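Local coordinates for adenylate kinase (Cryptosporidium parvum Iowa II, PDB 3BE4) that catalyses, as an adenylate kinase, the reversible transfer of a phosphate from ATP to AMP, yielding two molecules of ADP, at the bis(adenosine)-5'-pentaphosphate site. Coordinates in Å, arbitrary orientation; residue numbers count along the deposited sequence, not the author numbering.

The bis(adenosine)-5'-pentaphosphate site. Residues 14-20, 36-37, 40-41, 58, 69, 90, 93, 97, 128, 132, 141-143, 165, 176, 206. With AP5 (bis(adenosine)-5'-pentaphosphate), chain B; MG (magnesium ion), chain C.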
loop_
_atom_site.group_PDB
_atom_site.type_symbol
_atom_site.label_atom_id
_atom_site.label_comp_id
_atom_site.label_asym_id
_atom_site.label_seq_id
_atom_site.Cartn_x
_atom_site.Cartn_y
_atom_site.Cartn_z
ATOM N N PRO A 14 0.916 6.927 5.220
ATOM C CA PRO A 14 1.126 5.695 5.913
ATOM C C PRO A 14 -0.075 5.501 6.887
ATOM O O PRO A 14 -0.518 6.387 7.595
ATOM C CB PRO A 14 2.461 5.914 6.638
ATOM C CG PRO A 14 2.585 7.429 6.654
ATOM C CD PRO A 14 2.084 7.876 5.396
ATOM N N GLY A 15 -0.706 4.319 6.871
ATOM C CA GLY A 15 -1.785 4.168 7.774
ATOM C C GLY A 15 -3.206 4.536 7.308
ATOM O O GLY A 15 -4.206 4.385 8.049
ATOM N N SER A 16 -3.339 4.916 6.022
ATOM C CA SER A 16 -4.559 5.461 5.504
ATOM C C SER A 16 -5.619 4.419 5.094
ATOM O O SER A 16 -6.723 4.865 4.757
ATOM C CB SER A 16 -4.273 6.475 4.371
ATOM O OG SER A 16 -3.486 5.809 3.328
ATOM N N GLY A 17 -5.191 3.177 5.097
ATOM C CA GLY A 17 -6.248 2.104 4.881
ATOM C C GLY A 17 -6.048 1.526 3.458
ATOM O O GLY A 17 -6.948 0.718 3.016
ATOM N N LYS A 18 -4.901 1.706 2.808
ATOM C CA LYS A 18 -4.672 1.139 1.417
ATOM C C LYS A 18 -4.669 -0.351 1.501
ATOM O O LYS A 18 -5.383 -0.943 0.703
ATOM C CB LYS A 18 -3.325 1.689 0.903
ATOM C CG LYS A 18 -3.469 3.129 0.818
ATOM C CD LYS A 18 -2.292 3.730 0.092
ATOM C CE LYS A 18 -0.935 3.524 0.789
ATOM N NZ LYS A 18 -0.772 3.894 2.247
ATOM N N GLY A 19 -4.032 -1.044 2.439
ATOM C CA GLY A 19 -3.939 -2.528 2.334
ATOM C C GLY A 19 -5.295 -2.992 2.668
ATOM O O GLY A 19 -5.701 -4.088 2.066
ATOM N N THR A 20 -6.060 -2.323 3.584
ATOM C CA THR A 20 -7.442 -2.801 3.896
ATOM C C THR A 20 -8.256 -2.792 2.602
ATOM O O THR A 20 -9.015 -3.817 2.362
ATOM C CB THR A 20 -8.033 -1.825 4.979
ATOM O OG1 THR A 20 -7.287 -2.061 6.177
ATOM C CG2 THR A 20 -9.513 -2.203 5.263
ATOM N N THR A 36 4.849 -2.650 -1.577
ATOM C CA THR A 36 6.215 -2.842 -1.422
ATOM C C THR A 36 6.611 -2.947 0.104
ATOM O O THR A 36 7.633 -3.632 0.393
ATOM C CB THR A 36 6.950 -1.628 -1.997
ATOM O OG1 THR A 36 6.159 -0.505 -1.774
ATOM C CG2 THR A 36 7.080 -1.799 -3.535
ATOM N N GLY A 37 5.777 -2.482 1.000
ATOM C CA GLY A 37 6.081 -2.696 2.466
ATOM C C GLY A 37 5.873 -4.200 2.786
ATOM O O GLY A 37 6.760 -4.792 3.427
ATOM N N LEU A 40 8.847 -6.016 1.138
ATOM C CA LEU A 40 10.047 -5.878 1.978
ATOM C C LEU A 40 10.004 -6.704 3.226
ATOM O O LEU A 40 11.043 -7.330 3.487
ATOM C CB LEU A 40 10.253 -4.384 2.340
ATOM C CG LEU A 40 10.705 -3.513 1.161
ATOM C CD1 LEU A 40 10.536 -2.031 1.594
ATOM C CD2 LEU A 40 12.169 -3.766 0.753
ATOM N N ARG A 41 8.907 -6.747 3.999
ATOM C CA ARG A 41 8.770 -7.573 5.182
ATOM C C ARG A 41 8.919 -9.043 4.765
ATOM O O ARG A 41 9.620 -9.806 5.450
ATOM C CB ARG A 41 7.457 -7.373 5.887
ATOM C CG ARG A 41 7.574 -6.102 6.679
ATOM C CD ARG A 41 6.735 -5.940 7.897
ATOM N NE ARG A 41 5.866 -5.053 7.351
ATOM C CZ ARG A 41 5.973 -3.721 7.231
ATOM N NH1 ARG A 41 5.097 -3.453 6.441
ATOM N NH2 ARG A 41 6.773 -2.711 7.854
ATOM N N ILE A 58 13.281 0.326 7.711
ATOM C CA ILE A 58 11.820 0.251 7.846
ATOM C C ILE A 58 11.376 0.539 9.253
ATOM O O ILE A 58 10.474 1.328 9.461
ATOM C CB ILE A 58 11.393 -1.231 7.424
ATOM C CG1 ILE A 58 11.659 -1.305 5.948
ATOM C CG2 ILE A 58 10.044 -1.552 7.913
ATOM C CD1 ILE A 58 11.539 -2.787 5.444
ATOM N N VAL A 69 13.464 -0.858 -4.259
ATOM C CA VAL A 69 12.095 -1.112 -4.476
ATOM C C VAL A 69 11.729 -1.180 -5.937
ATOM O O VAL A 69 10.870 -1.991 -6.348
ATOM C CB VAL A 69 11.243 -0.183 -3.668
ATOM C CG1 VAL A 69 9.865 -0.464 -3.957
ATOM C CG2 VAL A 69 11.600 -0.342 -2.168
ATOM N N GLY A 90 1.488 1.888 -1.731
ATOM C CA GLY A 90 2.775 2.338 -1.095
ATOM C C GLY A 90 3.890 2.467 -2.101
ATOM O O GLY A 90 5.045 2.427 -1.707
ATOM N N ARG A 93 6.480 5.951 -4.084
ATOM C CA ARG A 93 6.267 6.871 -3.014
ATOM C C ARG A 93 7.291 8.004 -3.148
ATOM O O ARG A 93 7.337 8.850 -2.296
ATOM C CB ARG A 93 6.075 6.081 -1.597
ATOM C CG ARG A 93 7.253 5.442 -1.107
ATOM C CD ARG A 93 6.970 5.140 0.348
ATOM N NE ARG A 93 6.120 3.918 0.497
ATOM C CZ ARG A 93 5.566 3.606 1.662
ATOM N NH1 ARG A 93 5.618 4.370 2.762
ATOM N NH2 ARG A 93 4.908 2.410 1.698
ATOM N N GLN A 97 10.726 6.991 -8.181
ATOM C CA GLN A 97 9.951 5.666 -8.354
ATOM C C GLN A 97 8.856 5.790 -9.356
ATOM O O GLN A 97 8.606 4.819 -10.054
ATOM C CB GLN A 97 9.372 5.299 -7.021
ATOM C CG GLN A 97 10.477 4.863 -6.059
ATOM C CD GLN A 97 9.930 4.505 -4.634
ATOM O OE1 GLN A 97 8.736 4.227 -4.520
ATOM N NE2 GLN A 97 10.783 4.636 -3.566
ATOM N N ARG A 128 -5.490 5.431 13.631
ATOM C CA ARG A 128 -5.570 4.152 12.812
ATOM C C ARG A 128 -4.419 3.205 13.154
ATOM O O ARG A 128 -4.615 1.980 13.368
ATOM C CB ARG A 128 -5.467 4.419 11.287
ATOM C CG ARG A 128 -6.531 5.393 10.734
ATOM C CD ARG A 128 -7.894 4.650 10.826
ATOM N NE ARG A 128 -9.037 5.476 10.383
ATOM C CZ ARG A 128 -9.437 5.639 9.079
ATOM N NH1 ARG A 128 -8.842 5.022 8.069
ATOM N NH2 ARG A 128 -10.541 6.428 8.887
ATOM N N ARG A 132 -3.851 -0.998 15.272
ATOM C CA ARG A 132 -3.623 -1.986 14.219
ATOM C C ARG A 132 -3.041 -3.237 14.733
ATOM O O ARG A 132 -2.218 -3.275 15.659
ATOM C CB ARG A 132 -2.627 -1.344 13.214
ATOM C CG ARG A 132 -2.569 -2.191 11.959
ATOM C CD ARG A 132 -1.314 -2.370 11.342
ATOM N NE ARG A 132 -0.312 -1.338 11.279
ATOM C CZ ARG A 132 -0.089 -0.658 10.196
ATOM N NH1 ARG A 132 -0.847 -0.833 9.096
ATOM N NH2 ARG A 132 0.971 0.202 10.212
ATOM N N ILE A 141 -4.841 -7.185 7.790
ATOM C CA ILE A 141 -4.752 -6.206 8.906
ATOM C C ILE A 141 -6.110 -6.047 9.539
ATOM O O ILE A 141 -7.239 -6.144 8.871
ATOM C CB ILE A 141 -4.528 -4.681 8.490
ATOM C CG1 ILE A 141 -4.799 -4.291 7.052
ATOM C CG2 ILE A 141 -3.815 -3.808 9.457
ATOM C CD1 ILE A 141 -4.004 -4.631 5.806
ATOM N N TYR A 142 -6.047 -5.764 10.842
ATOM C CA TYR A 142 -7.302 -5.529 11.619
ATOM C C TYR A 142 -7.120 -4.294 12.489
ATOM O O TYR A 142 -5.960 -3.768 12.594
ATOM C CB TYR A 142 -7.570 -6.674 12.544
ATOM C CG TYR A 142 -7.661 -8.008 11.791
ATOM C CD1 TYR A 142 -8.920 -8.491 11.424
ATOM C CD2 TYR A 142 -6.527 -8.717 11.447
ATOM C CE1 TYR A 142 -9.014 -9.686 10.715
ATOM C CE2 TYR A 142 -6.594 -9.899 10.724
ATOM C CZ TYR A 142 -7.860 -10.377 10.405
ATOM O OH TYR A 142 -7.917 -11.604 9.670
ATOM N N HIS A 143 -8.205 -3.814 13.037
ATOM C CA HIS A 143 -8.090 -2.651 13.975
ATOM C C HIS A 143 -8.956 -3.037 15.191
ATOM O O HIS A 143 -10.149 -3.347 14.994
ATOM C CB HIS A 143 -8.644 -1.382 13.318
ATOM C CG HIS A 143 -8.252 -0.154 14.135
ATOM N ND1 HIS A 143 -8.939 0.173 15.308
ATOM C CD2 HIS A 143 -7.316 0.793 13.942
ATOM C CE1 HIS A 143 -8.391 1.278 15.820
ATOM N NE2 HIS A 143 -7.414 1.665 15.005
ATOM N N ARG A 165 3.453 -4.580 14.583
ATOM C CA ARG A 165 4.491 -4.177 13.594
ATOM C C ARG A 165 5.534 -3.268 14.238
ATOM O O ARG A 165 5.136 -2.270 14.779
ATOM C CB ARG A 165 3.841 -3.415 12.404
ATOM C CG ARG A 165 3.586 -4.378 11.257
ATOM C CD ARG A 165 2.756 -3.657 10.168
ATOM N NE ARG A 165 3.432 -2.433 9.694
ATOM C CZ ARG A 165 3.066 -1.748 8.577
ATOM N NH1 ARG A 165 1.987 -2.107 7.913
ATOM N NH2 ARG A 165 3.743 -0.609 8.269
ATOM N N ARG A 176 7.479 8.386 9.332
ATOM C CA ARG A 176 6.683 7.979 8.230
ATOM C C ARG A 176 5.798 9.093 7.696
ATOM O O ARG A 176 5.694 9.310 6.464
ATOM C CB ARG A 176 5.750 6.735 8.593
ATOM C CG ARG A 176 6.578 5.443 8.636
ATOM C CD ARG A 176 6.083 4.468 9.696
ATOM N NE ARG A 176 4.846 3.851 9.158
ATOM C CZ ARG A 176 4.059 3.105 9.961
ATOM N NH1 ARG A 176 4.310 2.962 11.291
ATOM N NH2 ARG A 176 2.902 2.569 9.456
ATOM N N PRO A 206 -14.751 1.896 6.878
ATOM C CA PRO A 206 -14.112 1.141 5.768
ATOM C C PRO A 206 -15.087 0.799 4.649
ATOM O O PRO A 206 -14.686 0.947 3.503
ATOM C CB PRO A 206 -13.582 -0.093 6.451
ATOM C CG PRO A 206 -13.880 0.016 7.934
ATOM C CD PRO A 206 -14.574 1.262 8.206
HETATM P PA AP5 B . 4.091 -0.176 4.415
HETATM O O1A AP5 B . 3.896 -1.610 4.934
HETATM O O2A AP5 B . 3.458 0.229 3.168
HETATM O O3A AP5 B . 3.695 0.851 5.578
HETATM P PB AP5 B . 3.150 2.342 5.515
HETATM O O1B AP5 B . 3.586 3.012 4.304
HETATM O O2B AP5 B . 3.419 2.955 6.895
HETATM O O3B AP5 B . 1.507 2.016 5.371
HETATM P PG AP5 B . 0.623 1.002 6.173
HETATM O O1G AP5 B . 0.878 1.218 7.624
HETATM O O2G AP5 B . 0.846 -0.325 5.571
HETATM O O3G AP5 B . -0.763 1.643 5.767
HETATM P PD AP5 B . -2.048 1.140 4.896
HETATM O O1D AP5 B . -1.717 -0.162 4.304
HETATM O O2D AP5 B . -2.434 2.298 4.073
HETATM O O3D AP5 B . -3.177 1.024 6.024
HETATM P PE AP5 B . -3.862 -0.297 6.594
HETATM O O1E AP5 B . -2.841 -1.160 7.116
HETATM O O2E AP5 B . -4.850 -0.880 5.603
HETATM O O5F AP5 B . 5.636 0.187 4.225
HETATM C C5F AP5 B . 6.451 -0.292 5.307
HETATM C C4F AP5 B . 7.778 0.562 5.162
HETATM O O4F AP5 B . 8.546 -0.058 4.159
HETATM C C3F AP5 B . 7.681 1.990 4.778
HETATM O O3F AP5 B . 7.419 2.820 5.888
HETATM C C2F AP5 B . 9.124 2.152 4.257
HETATM O O2F AP5 B . 10.100 2.081 5.367
HETATM C C1F AP5 B . 9.324 0.905 3.415
HETATM N N9A AP5 B . 8.806 1.101 2.088
HETATM C C8A AP5 B . 7.643 0.444 1.598
HETATM N N7A AP5 B . 7.416 0.800 0.345
HETATM C C5A AP5 B . 8.463 1.664 -0.034
HETATM C C6A AP5 B . 8.755 2.277 -1.237
HETATM N N6A AP5 B . 8.005 2.342 -2.344
HETATM N N1A AP5 B . 9.925 3.076 -1.205
HETATM C C2A AP5 B . 10.674 3.078 -0.124
HETATM N N3A AP5 B . 10.435 2.490 1.068
HETATM C C4A AP5 B . 9.285 1.671 1.069
HETATM O O5J AP5 B . -4.770 0.330 7.711
HETATM C C5J AP5 B . -4.145 0.865 8.979
HETATM C C4J AP5 B . -5.196 0.594 10.078
HETATM O O4J AP5 B . -6.447 1.286 9.902
HETATM C C3J AP5 B . -5.446 -0.903 10.279
HETATM O O3J AP5 B . -5.604 -1.166 11.658
HETATM C C2J AP5 B . -6.789 -0.964 9.622
HETATM O O2J AP5 B . -7.574 -2.017 10.163
HETATM C C1J AP5 B . -7.561 0.241 9.936
HETATM N N9B AP5 B . -8.505 0.767 8.998
HETATM C C8B AP5 B . -8.457 0.661 7.610
HETATM N N7B AP5 B . -9.495 1.352 7.104
HETATM C C5B AP5 B . -10.211 1.891 8.146
HETATM C C6B AP5 B . -11.280 2.838 8.223
HETATM N N6B AP5 B . -11.862 3.270 7.104
HETATM N N1B AP5 B . -11.716 3.211 9.458
HETATM C C2B AP5 B . -11.026 2.793 10.605
HETATM N N3B AP5 B . -9.939 1.962 10.591
HETATM C C4B AP5 B . -9.461 1.580 9.350
HETATM MG MG MG C . -0.135 -1.419 4.178
HETATM O O HOH W 1 -1.105 -2.659 5.566
HETATM O O HOH W 2 1.558 -2.681 4.255
HETATM O O HOH W 3 -0.850 -2.605 2.579
HETATM O O HOH W 4 0.701 -0.147 2.744
HETATM O O HOH W 5 -6.556 3.365 7.986
HETATM O O HOH W 6 -8.383 -3.605 8.145
HETATM O O HOH W 7 8.030 1.921 8.342
#
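Two flat adenines end the inhibitor AP5, and an arginine lies over a face of each. Arg128 sets its guanidinium on the B adenine, NH1 3.4 Å from the centroid of the six-membered ring; the planar cation spreads over the pi face, while water 5 sits at its edge and reaches ribose O4J. On the opposite side Pro206 lays CD of its rigid ring against C6B. The A adenine is held between Arg93, CD and NE over one face, and the methyls of Leu40 CD1 and Val69 CG2. Arg93 starts from the crowded chi1 of 69° and bends at chi3, so its NH1 arrives nearly in plane at beta-phosphate oxygen O1B. Its NE binds Gly90 O, which also accepts from adenine N6A at 3.0 Å, and Thr36 OG1 donates to N7A at 2.8 Å; the N6A bond would favour adenine over guanine's carbonyl. Arg165 lies between two other guanidiniums, Arg132 NH2 over one face and Arg41 NH1 over the other, like charges made tolerable, presumably, by the phosphates at their edges: Arg41 NH1 meets O1A 2.7 Å away, 3° out of its plane. Arg176 turns its edge to O2B, with NH2 at 2.6 Å. Along the P-loop, glycines without side chains let backbone N-H groups approach closely; O2D accepts from Gly17 N, Lys18 N and Lys18 NZ, the last at 2.9 Å from a chain bent at chi3 and chi4. Thr20 grips O2E with both N and OG1. Magnesium joins O2G and O1D, each at 2.0 Å, with four waters in a near-octahedral shell. AP5 mimics ATP and AMP together; the site holds both end to end, and its cations would offset phosphate charge during phosphoryl transfer.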